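Local atomic coordinates of lipid-transfer protein (Thermomonospora curvata, PDB entry 6OK1), a protein that is classed as a lipid-transfer protein and has the fold of the thiolase superfamily, its exact role being unassigned. Residues T265-M270 against L302-E307; I292-F297 against A376-P381. One frame throughout, in Å; residues are numbered along the deposited sequence.

Contact 1: residues T265-M270 against L302-E307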
loop_
_atom_site.group_PDB
_atom_site.type_symbol
_atom_site.label_atom_id
_atom_site.label_comp_id
_atom_site.label_asym_id
_atom_site.label_seq_id
_atom_site.Cartn_x
_atom_site.Cartn_y
_atom_site.Cartn_z
ATOM N N THR A 265 -3.636 22.198 17.637
ATOM C CA THR A 265 -4.620 23.002 16.933
ATOM C C THR A 265 -4.211 23.353 15.515
ATOM O O THR A 265 -5.056 23.812 14.745
ATOM C CB THR A 265 -4.882 24.294 17.685
ATOM O OG1 THR A 265 -3.638 24.927 17.946
ATOM C CG2 THR A 265 -5.606 23.990 18.995
ATOM N N GLY A 266 -2.954 23.153 15.154
ATOM C CA GLY A 266 -2.524 23.282 13.784
ATOM C C GLY A 266 -2.547 21.932 13.092
ATOM O O GLY A 266 -3.181 20.977 13.549
ATOM N N ILE A 267 -1.857 21.864 11.959
ATOM C CA ILE A 267 -1.663 20.598 11.249
ATOM C C ILE A 267 -0.217 20.613 10.777
ATOM O O ILE A 267 0.051 20.951 9.622
ATOM C CB ILE A 267 -2.604 20.414 10.054
ATOM C CG1 ILE A 267 -4.065 20.705 10.404
ATOM C CG2 ILE A 267 -2.469 18.984 9.530
ATOM C CD1 ILE A 267 -4.937 20.809 9.183
ATOM N N PRO A 268 0.735 20.281 11.648
ATOM C CA PRO A 268 2.152 20.445 11.287
ATOM C C PRO A 268 2.530 19.701 10.029
ATOM O O PRO A 268 3.389 20.158 9.261
ATOM C CB PRO A 268 2.882 19.873 12.504
ATOM C CG PRO A 268 1.898 19.898 13.611
ATOM C CD PRO A 268 0.544 19.846 13.040
ATOM N N GLU A 269 1.910 18.545 9.803
ATOM C CA GLU A 269 2.243 17.783 8.611
ATOM C C GLU A 269 1.779 18.492 7.342
ATOM O O GLU A 269 2.410 18.339 6.284
ATOM C CB GLU A 269 1.663 16.361 8.735
ATOM C CG GLU A 269 0.143 16.258 8.905
ATOM C CD GLU A 269 -0.371 16.307 10.340
ATOM O OE1 GLU A 269 0.304 16.878 11.231
ATOM O OE2 GLU A 269 -1.486 15.743 10.605
ATOM N N MET A 270 0.721 19.308 7.419
ATOM C CA MET A 270 0.343 20.113 6.264
ATOM C C MET A 270 1.263 21.315 6.109
ATOM O O MET A 270 1.537 21.726 4.978
ATOM C CB MET A 270 -1.120 20.584 6.373
ATOM C CG MET A 270 -1.691 21.158 5.068
ATOM S SD MET A 270 -1.794 19.881 3.779
ATOM C CE MET A 270 -3.216 18.920 4.335
ATOM N N LEU A 302 -9.705 25.532 8.495
ATOM C CA LEU A 302 -9.165 26.750 9.062
ATOM C C LEU A 302 -7.659 26.624 9.333
ATOM O O LEU A 302 -6.901 27.458 8.851
ATOM C CB LEU A 302 -9.951 27.159 10.313
ATOM C CG LEU A 302 -11.236 27.961 10.057
ATOM C CD1 LEU A 302 -12.303 27.095 9.411
ATOM C CD2 LEU A 302 -11.814 28.540 11.341
ATOM N N PRO A 303 -7.208 25.609 10.074
ATOM C CA PRO A 303 -5.744 25.489 10.243
ATOM C C PRO A 303 -5.003 25.217 8.944
ATOM O O PRO A 303 -3.825 25.574 8.843
ATOM C CB PRO A 303 -5.602 24.337 11.252
ATOM C CG PRO A 303 -6.939 23.589 11.196
ATOM C CD PRO A 303 -7.948 24.674 10.921
ATOM N N GLN A 304 -5.644 24.618 7.936
ATOM C CA GLN A 304 -4.978 24.464 6.651
ATOM C C GLN A 304 -4.584 25.820 6.085
ATOM O O GLN A 304 -3.460 26.002 5.604
ATOM C CB GLN A 304 -5.873 23.740 5.660
ATOM C CG GLN A 304 -5.936 22.247 5.851
ATOM C CD GLN A 304 -6.721 21.634 4.738
ATOM O OE1 GLN A 304 -6.231 21.500 3.611
ATOM N NE2 GLN A 304 -7.973 21.330 5.017
ATOM N N LEU A 305 -5.498 26.789 6.134
ATOM C CA LEU A 305 -5.174 28.118 5.612
ATOM C C LEU A 305 -3.978 28.717 6.336
ATOM O O LEU A 305 -3.122 29.388 5.730
ATOM C CB LEU A 305 -6.400 29.030 5.731
ATOM C CG LEU A 305 -7.566 28.691 4.792
ATOM C CD1 LEU A 305 -8.868 29.306 5.299
ATOM C CD2 LEU A 305 -7.246 29.156 3.351
ATOM N N GLU A 306 -3.899 28.478 7.633
ATOM C CA GLU A 306 -2.807 29.008 8.435
ATOM C C GLU A 306 -1.499 28.278 8.159
ATOM O O GLU A 306 -0.444 28.915 8.008
ATOM C CB GLU A 306 -3.210 28.937 9.900
ATOM C CG GLU A 306 -4.480 29.737 10.145
ATOM C CD GLU A 306 -5.088 29.518 11.512
ATOM O OE1 GLU A 306 -4.421 28.894 12.355
ATOM O OE2 GLU A 306 -6.204 30.011 11.764
ATOM N N GLU A 307 -1.547 26.949 8.068
ATOM C CA GLU A 307 -0.347 26.177 7.775
ATOM C C GLU A 307 0.246 26.549 6.430
ATOM O O GLU A 307 1.474 26.494 6.263
ATOM C CB GLU A 307 -0.664 24.682 7.794
ATOM C CG GLU A 307 -0.957 24.122 9.196
ATOM C CD GLU A 307 0.245 24.108 10.121
ATOM O OE1 GLU A 307 1.394 24.324 9.658
ATOM O OE2 GLU A 307 0.049 23.906 11.341
#
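Ile267 meets Glu307 through its backbone N-H, and Pro303 and Gln304 through its side chain. The N-H donates to the carboxylate of Glu307, with Ile267 N 2.9 Å from Glu307 OE2 and an angle of 151° at the hydrogen. It meets the oxygen from above the carboxylate plane, 36° out of it. The same oxygen also forms a salt bridge to Arg313, so one carboxylate serves a backbone donor and a charged side chain. Glu307 is bent at chi2 (-68°), which turns CD toward the loop. Gly266, without a side chain, leaves room for the carboxylate, its CA lying 3.6 Å from Glu307 OE2.

In the C-terminal thiolase-like half, Ile267 is the N-cap residue of helix 268-281. The Glu307 carboxylate therefore sits by the start of that helix, which would probably favour it, although it also lies near the carbonyl oxygen of Ile267. Pro268 follows in the first turn, a position that suits a residue with no N-H to give; its CB points away from helix 301-307 and it marks the exposed border, where Glu307 and Gly266 are also partly open to solvent.

The opposite character prevails on the buried side, where the side chains pack. The branched Ile267 sends CD1 to 3.8 Å from Gln304 CG, with Pro303 CG next to it at 4.0 Å from the same methyl. The compact Pro303 ring, on the early turn of its helix, also lies against the backbone of Thr265, whose O comes within 3.6 Å of Pro303 CB. The flexible chain of Met270 completes this side, its CE 4.0 Å from Gln304 OE1. That amide is buried but satisfied, OE1 hydrogen-bonding to Thr375 OG1 and NE2 to Tyr294 O and Leu300 O.

Contact 2: residues I292-F297 against A376-P381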
loop_
_atom_site.group_PDB
_atom_site.type_symbol
_atom_site.label_atom_id
_atom_site.label_comp_id
_atom_site.label_asym_id
_atom_site.label_seq_id
_atom_site.Cartn_x
_atom_site.Cartn_y
_atom_site.Cartn_z
ATOM N N ILE A 292 -7.900 24.213 -3.468
ATOM C CA ILE A 292 -8.794 23.084 -3.267
ATOM C C ILE A 292 -8.363 22.480 -1.933
ATOM O O ILE A 292 -7.324 21.819 -1.863
ATOM C CB ILE A 292 -8.708 22.072 -4.415
ATOM C CG1 ILE A 292 -9.014 22.713 -5.783
ATOM C CG2 ILE A 292 -9.622 20.851 -4.119
ATOM C CD1 ILE A 292 -10.381 23.336 -5.921
ATOM N N LEU A 293 -9.119 22.771 -0.862
ATOM C CA LEU A 293 -8.732 22.447 0.508
ATOM C C LEU A 293 -9.613 21.311 1.005
ATOM O O LEU A 293 -10.841 21.450 1.082
ATOM C CB LEU A 293 -8.830 23.675 1.419
ATOM C CG LEU A 293 -7.893 24.821 1.014
ATOM C CD1 LEU A 293 -8.049 25.976 2.019
ATOM C CD2 LEU A 293 -6.431 24.348 0.915
ATOM N N TYR A 294 -8.974 20.176 1.308
ATOM C CA TYR A 294 -9.679 18.965 1.710
ATOM C C TYR A 294 -10.630 19.248 2.859
ATOM O O TYR A 294 -10.243 19.809 3.893
ATOM C CB TYR A 294 -8.658 17.915 2.117
ATOM C CG TYR A 294 -9.133 16.472 2.096
ATOM C CD1 TYR A 294 -9.831 15.925 3.166
ATOM C CD2 TYR A 294 -8.783 15.646 1.041
ATOM C CE1 TYR A 294 -10.183 14.570 3.157
ATOM C CE2 TYR A 294 -9.126 14.314 1.022
ATOM C CZ TYR A 294 -9.813 13.778 2.084
ATOM O OH TYR A 294 -10.146 12.444 2.046
ATOM N N ASP A 295 -11.861 18.785 2.699
ATOM C CA ASP A 295 -12.972 19.290 3.484
ATOM C C ASP A 295 -13.999 18.195 3.725
ATOM O O ASP A 295 -15.207 18.438 3.650
ATOM C CB ASP A 295 -13.628 20.473 2.786
ATOM C CG ASP A 295 -14.242 20.084 1.467
ATOM O OD1 ASP A 295 -13.622 19.267 0.764
ATOM O OD2 ASP A 295 -15.330 20.601 1.143
ATOM N N HIS A 296 -13.545 16.971 4.024
ATOM C CA HIS A 296 -14.515 15.948 4.425
ATOM C C HIS A 296 -15.187 16.328 5.732
ATOM O O HIS A 296 -16.352 15.981 5.949
ATOM C CB HIS A 296 -13.902 14.559 4.498
ATOM C CG HIS A 296 -12.819 14.398 5.510
ATOM N ND1 HIS A 296 -11.999 15.430 5.906
ATOM C CD2 HIS A 296 -12.409 13.303 6.200
ATOM C CE1 HIS A 296 -11.111 14.974 6.774
ATOM N NE2 HIS A 296 -11.348 13.692 6.980
ATOM N N PHE A 297 -14.502 17.123 6.554
ATOM C CA PHE A 297 -15.080 17.838 7.687
ATOM C C PHE A 297 -14.629 19.287 7.587
ATOM O O PHE A 297 -13.482 19.563 7.223
ATOM C CB PHE A 297 -14.626 17.221 9.023
ATOM C CG PHE A 297 -15.056 15.798 9.188
ATOM C CD1 PHE A 297 -16.349 15.492 9.578
ATOM C CD2 PHE A 297 -14.178 14.761 8.910
ATOM C CE1 PHE A 297 -16.754 14.176 9.702
ATOM C CE2 PHE A 297 -14.589 13.454 9.035
ATOM C CZ PHE A 297 -15.864 13.165 9.439
ATOM N N ALA A 376 -4.524 17.208 0.393
ATOM C CA ALA A 376 -5.133 15.907 0.620
ATOM C C ALA A 376 -5.646 15.792 2.064
ATOM O O ALA A 376 -5.833 16.803 2.752
ATOM C CB ALA A 376 -4.119 14.828 0.248
ATOM N N GLY A 377 -5.894 14.559 2.506
ATOM C CA GLY A 377 -6.657 14.336 3.724
ATOM C C GLY A 377 -5.992 14.928 4.957
ATOM O O GLY A 377 -4.770 14.907 5.101
ATOM N N THR A 378 -6.824 15.423 5.874
ATOM C CA THR A 378 -6.357 16.083 7.078
ATOM C C THR A 378 -6.531 15.188 8.305
ATOM O O THR A 378 -7.489 14.402 8.417
ATOM C CB THR A 378 -7.105 17.408 7.255
ATOM O OG1 THR A 378 -8.499 17.173 7.081
ATOM C CG2 THR A 378 -6.679 18.394 6.201
ATOM N N GLY A 379 -5.581 15.312 9.234
ATOM C CA GLY A 379 -5.513 14.453 10.390
ATOM C C GLY A 379 -4.658 13.226 10.203
ATOM O O GLY A 379 -4.448 12.481 11.162
ATOM N N VAL A 380 -4.151 13.019 8.995
ATOM C CA VAL A 380 -3.361 11.839 8.641
ATOM C C VAL A 380 -2.089 12.321 7.954
ATOM O O VAL A 380 -2.017 13.451 7.464
ATOM C CB VAL A 380 -4.140 10.895 7.691
ATOM C CG1 VAL A 380 -5.213 10.110 8.415
ATOM C CG2 VAL A 380 -4.742 11.683 6.516
ATOM N N PRO A 381 -1.093 11.455 7.843
ATOM C CA PRO A 381 -0.037 11.720 6.856
ATOM C C PRO A 381 -0.679 12.119 5.546
ATOM O O PRO A 381 -1.610 11.456 5.061
ATOM C CB PRO A 381 0.675 10.377 6.746
ATOM C CG PRO A 381 0.454 9.730 8.033
ATOM C CD PRO A 381 -0.941 10.148 8.477
HETATM O O HOH W 1 -10.373 19.148 6.467
#
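Tyr294 lays the face of its ring against the backbone of Gly377, the two meeting in a CH-pi contact. Gly377 CA stands 3.4 Å from the centroid of the Tyr294 ring, only 2° off the ring normal; glycine suits the place, since a CB would be crowded close to Tyr294 CZ. With CG anti to the backbone N (chi1 -159°), the ring is directed at the loop 376-381. Gly377 N also lies over that face, 3.4 Å from Tyr294 CD2, and at the root of the side chain Ala376 O sits 3.1 Å from Tyr294 CB. A broad, flat side chain fits this place because its face can lie against the N and CA of a glycine.

The rim of Tyr294 is turned to the face of His296: CE1 lies over one face of the imidazole, offset toward its rim, and His296 ND1 lies at the edge of the Tyr294 ring. Phe297 CD2 lies over the centre of the opposite face, so both faces of the imidazole are covered by residues of its own segment. Thr378 approaches at the edge: its OG1 is near the imidazole plane, 3.4 Å from His296 CE1.

The polar part of Thr378 reaches the other loop through one water molecule. Its hydroxyl donates to this water, with Thr378 OG1 2.8 Å from the water oxygen, and the water donates to Tyr294 O at 2.7 Å and, over a longer 3.2 Å, to Phe297 O. A small beta-branched hydroxyl side chain thus both lies beside the histidine and joins the loops through that water.

The two loops leave the neighbouring parallel strands 290-292 and 371-375 at their C-terminal ends, the place where thiolase-fold proteins characteristically carry the loops that line the active-site pocket; the arrangement is consistent with such a pocket here.

Overall arrangement
The centres of contact 1 and contact 2 are about 10 Å apart, and their segments alternate along the chain: 265-270, 292-297, 302-307, then 376-381. All four belong to the C-terminal thiolase-like half, beside the edge of the mixed sheet where strands 382-388, 371-375 and 290-292 lie, the last being outermost within the chain. Contact 2 joins loops that follow two of these strands, close to the centre of the chain; contact 1 lies farther out, between the start of helix 268-281, with the loop before it, and helix 301-307. Contact 1 packs against the loops of contact 2, Leu305 on Leu293 and Met270 on Ala376, while Pro381 reaches Phe76 of a second subunit.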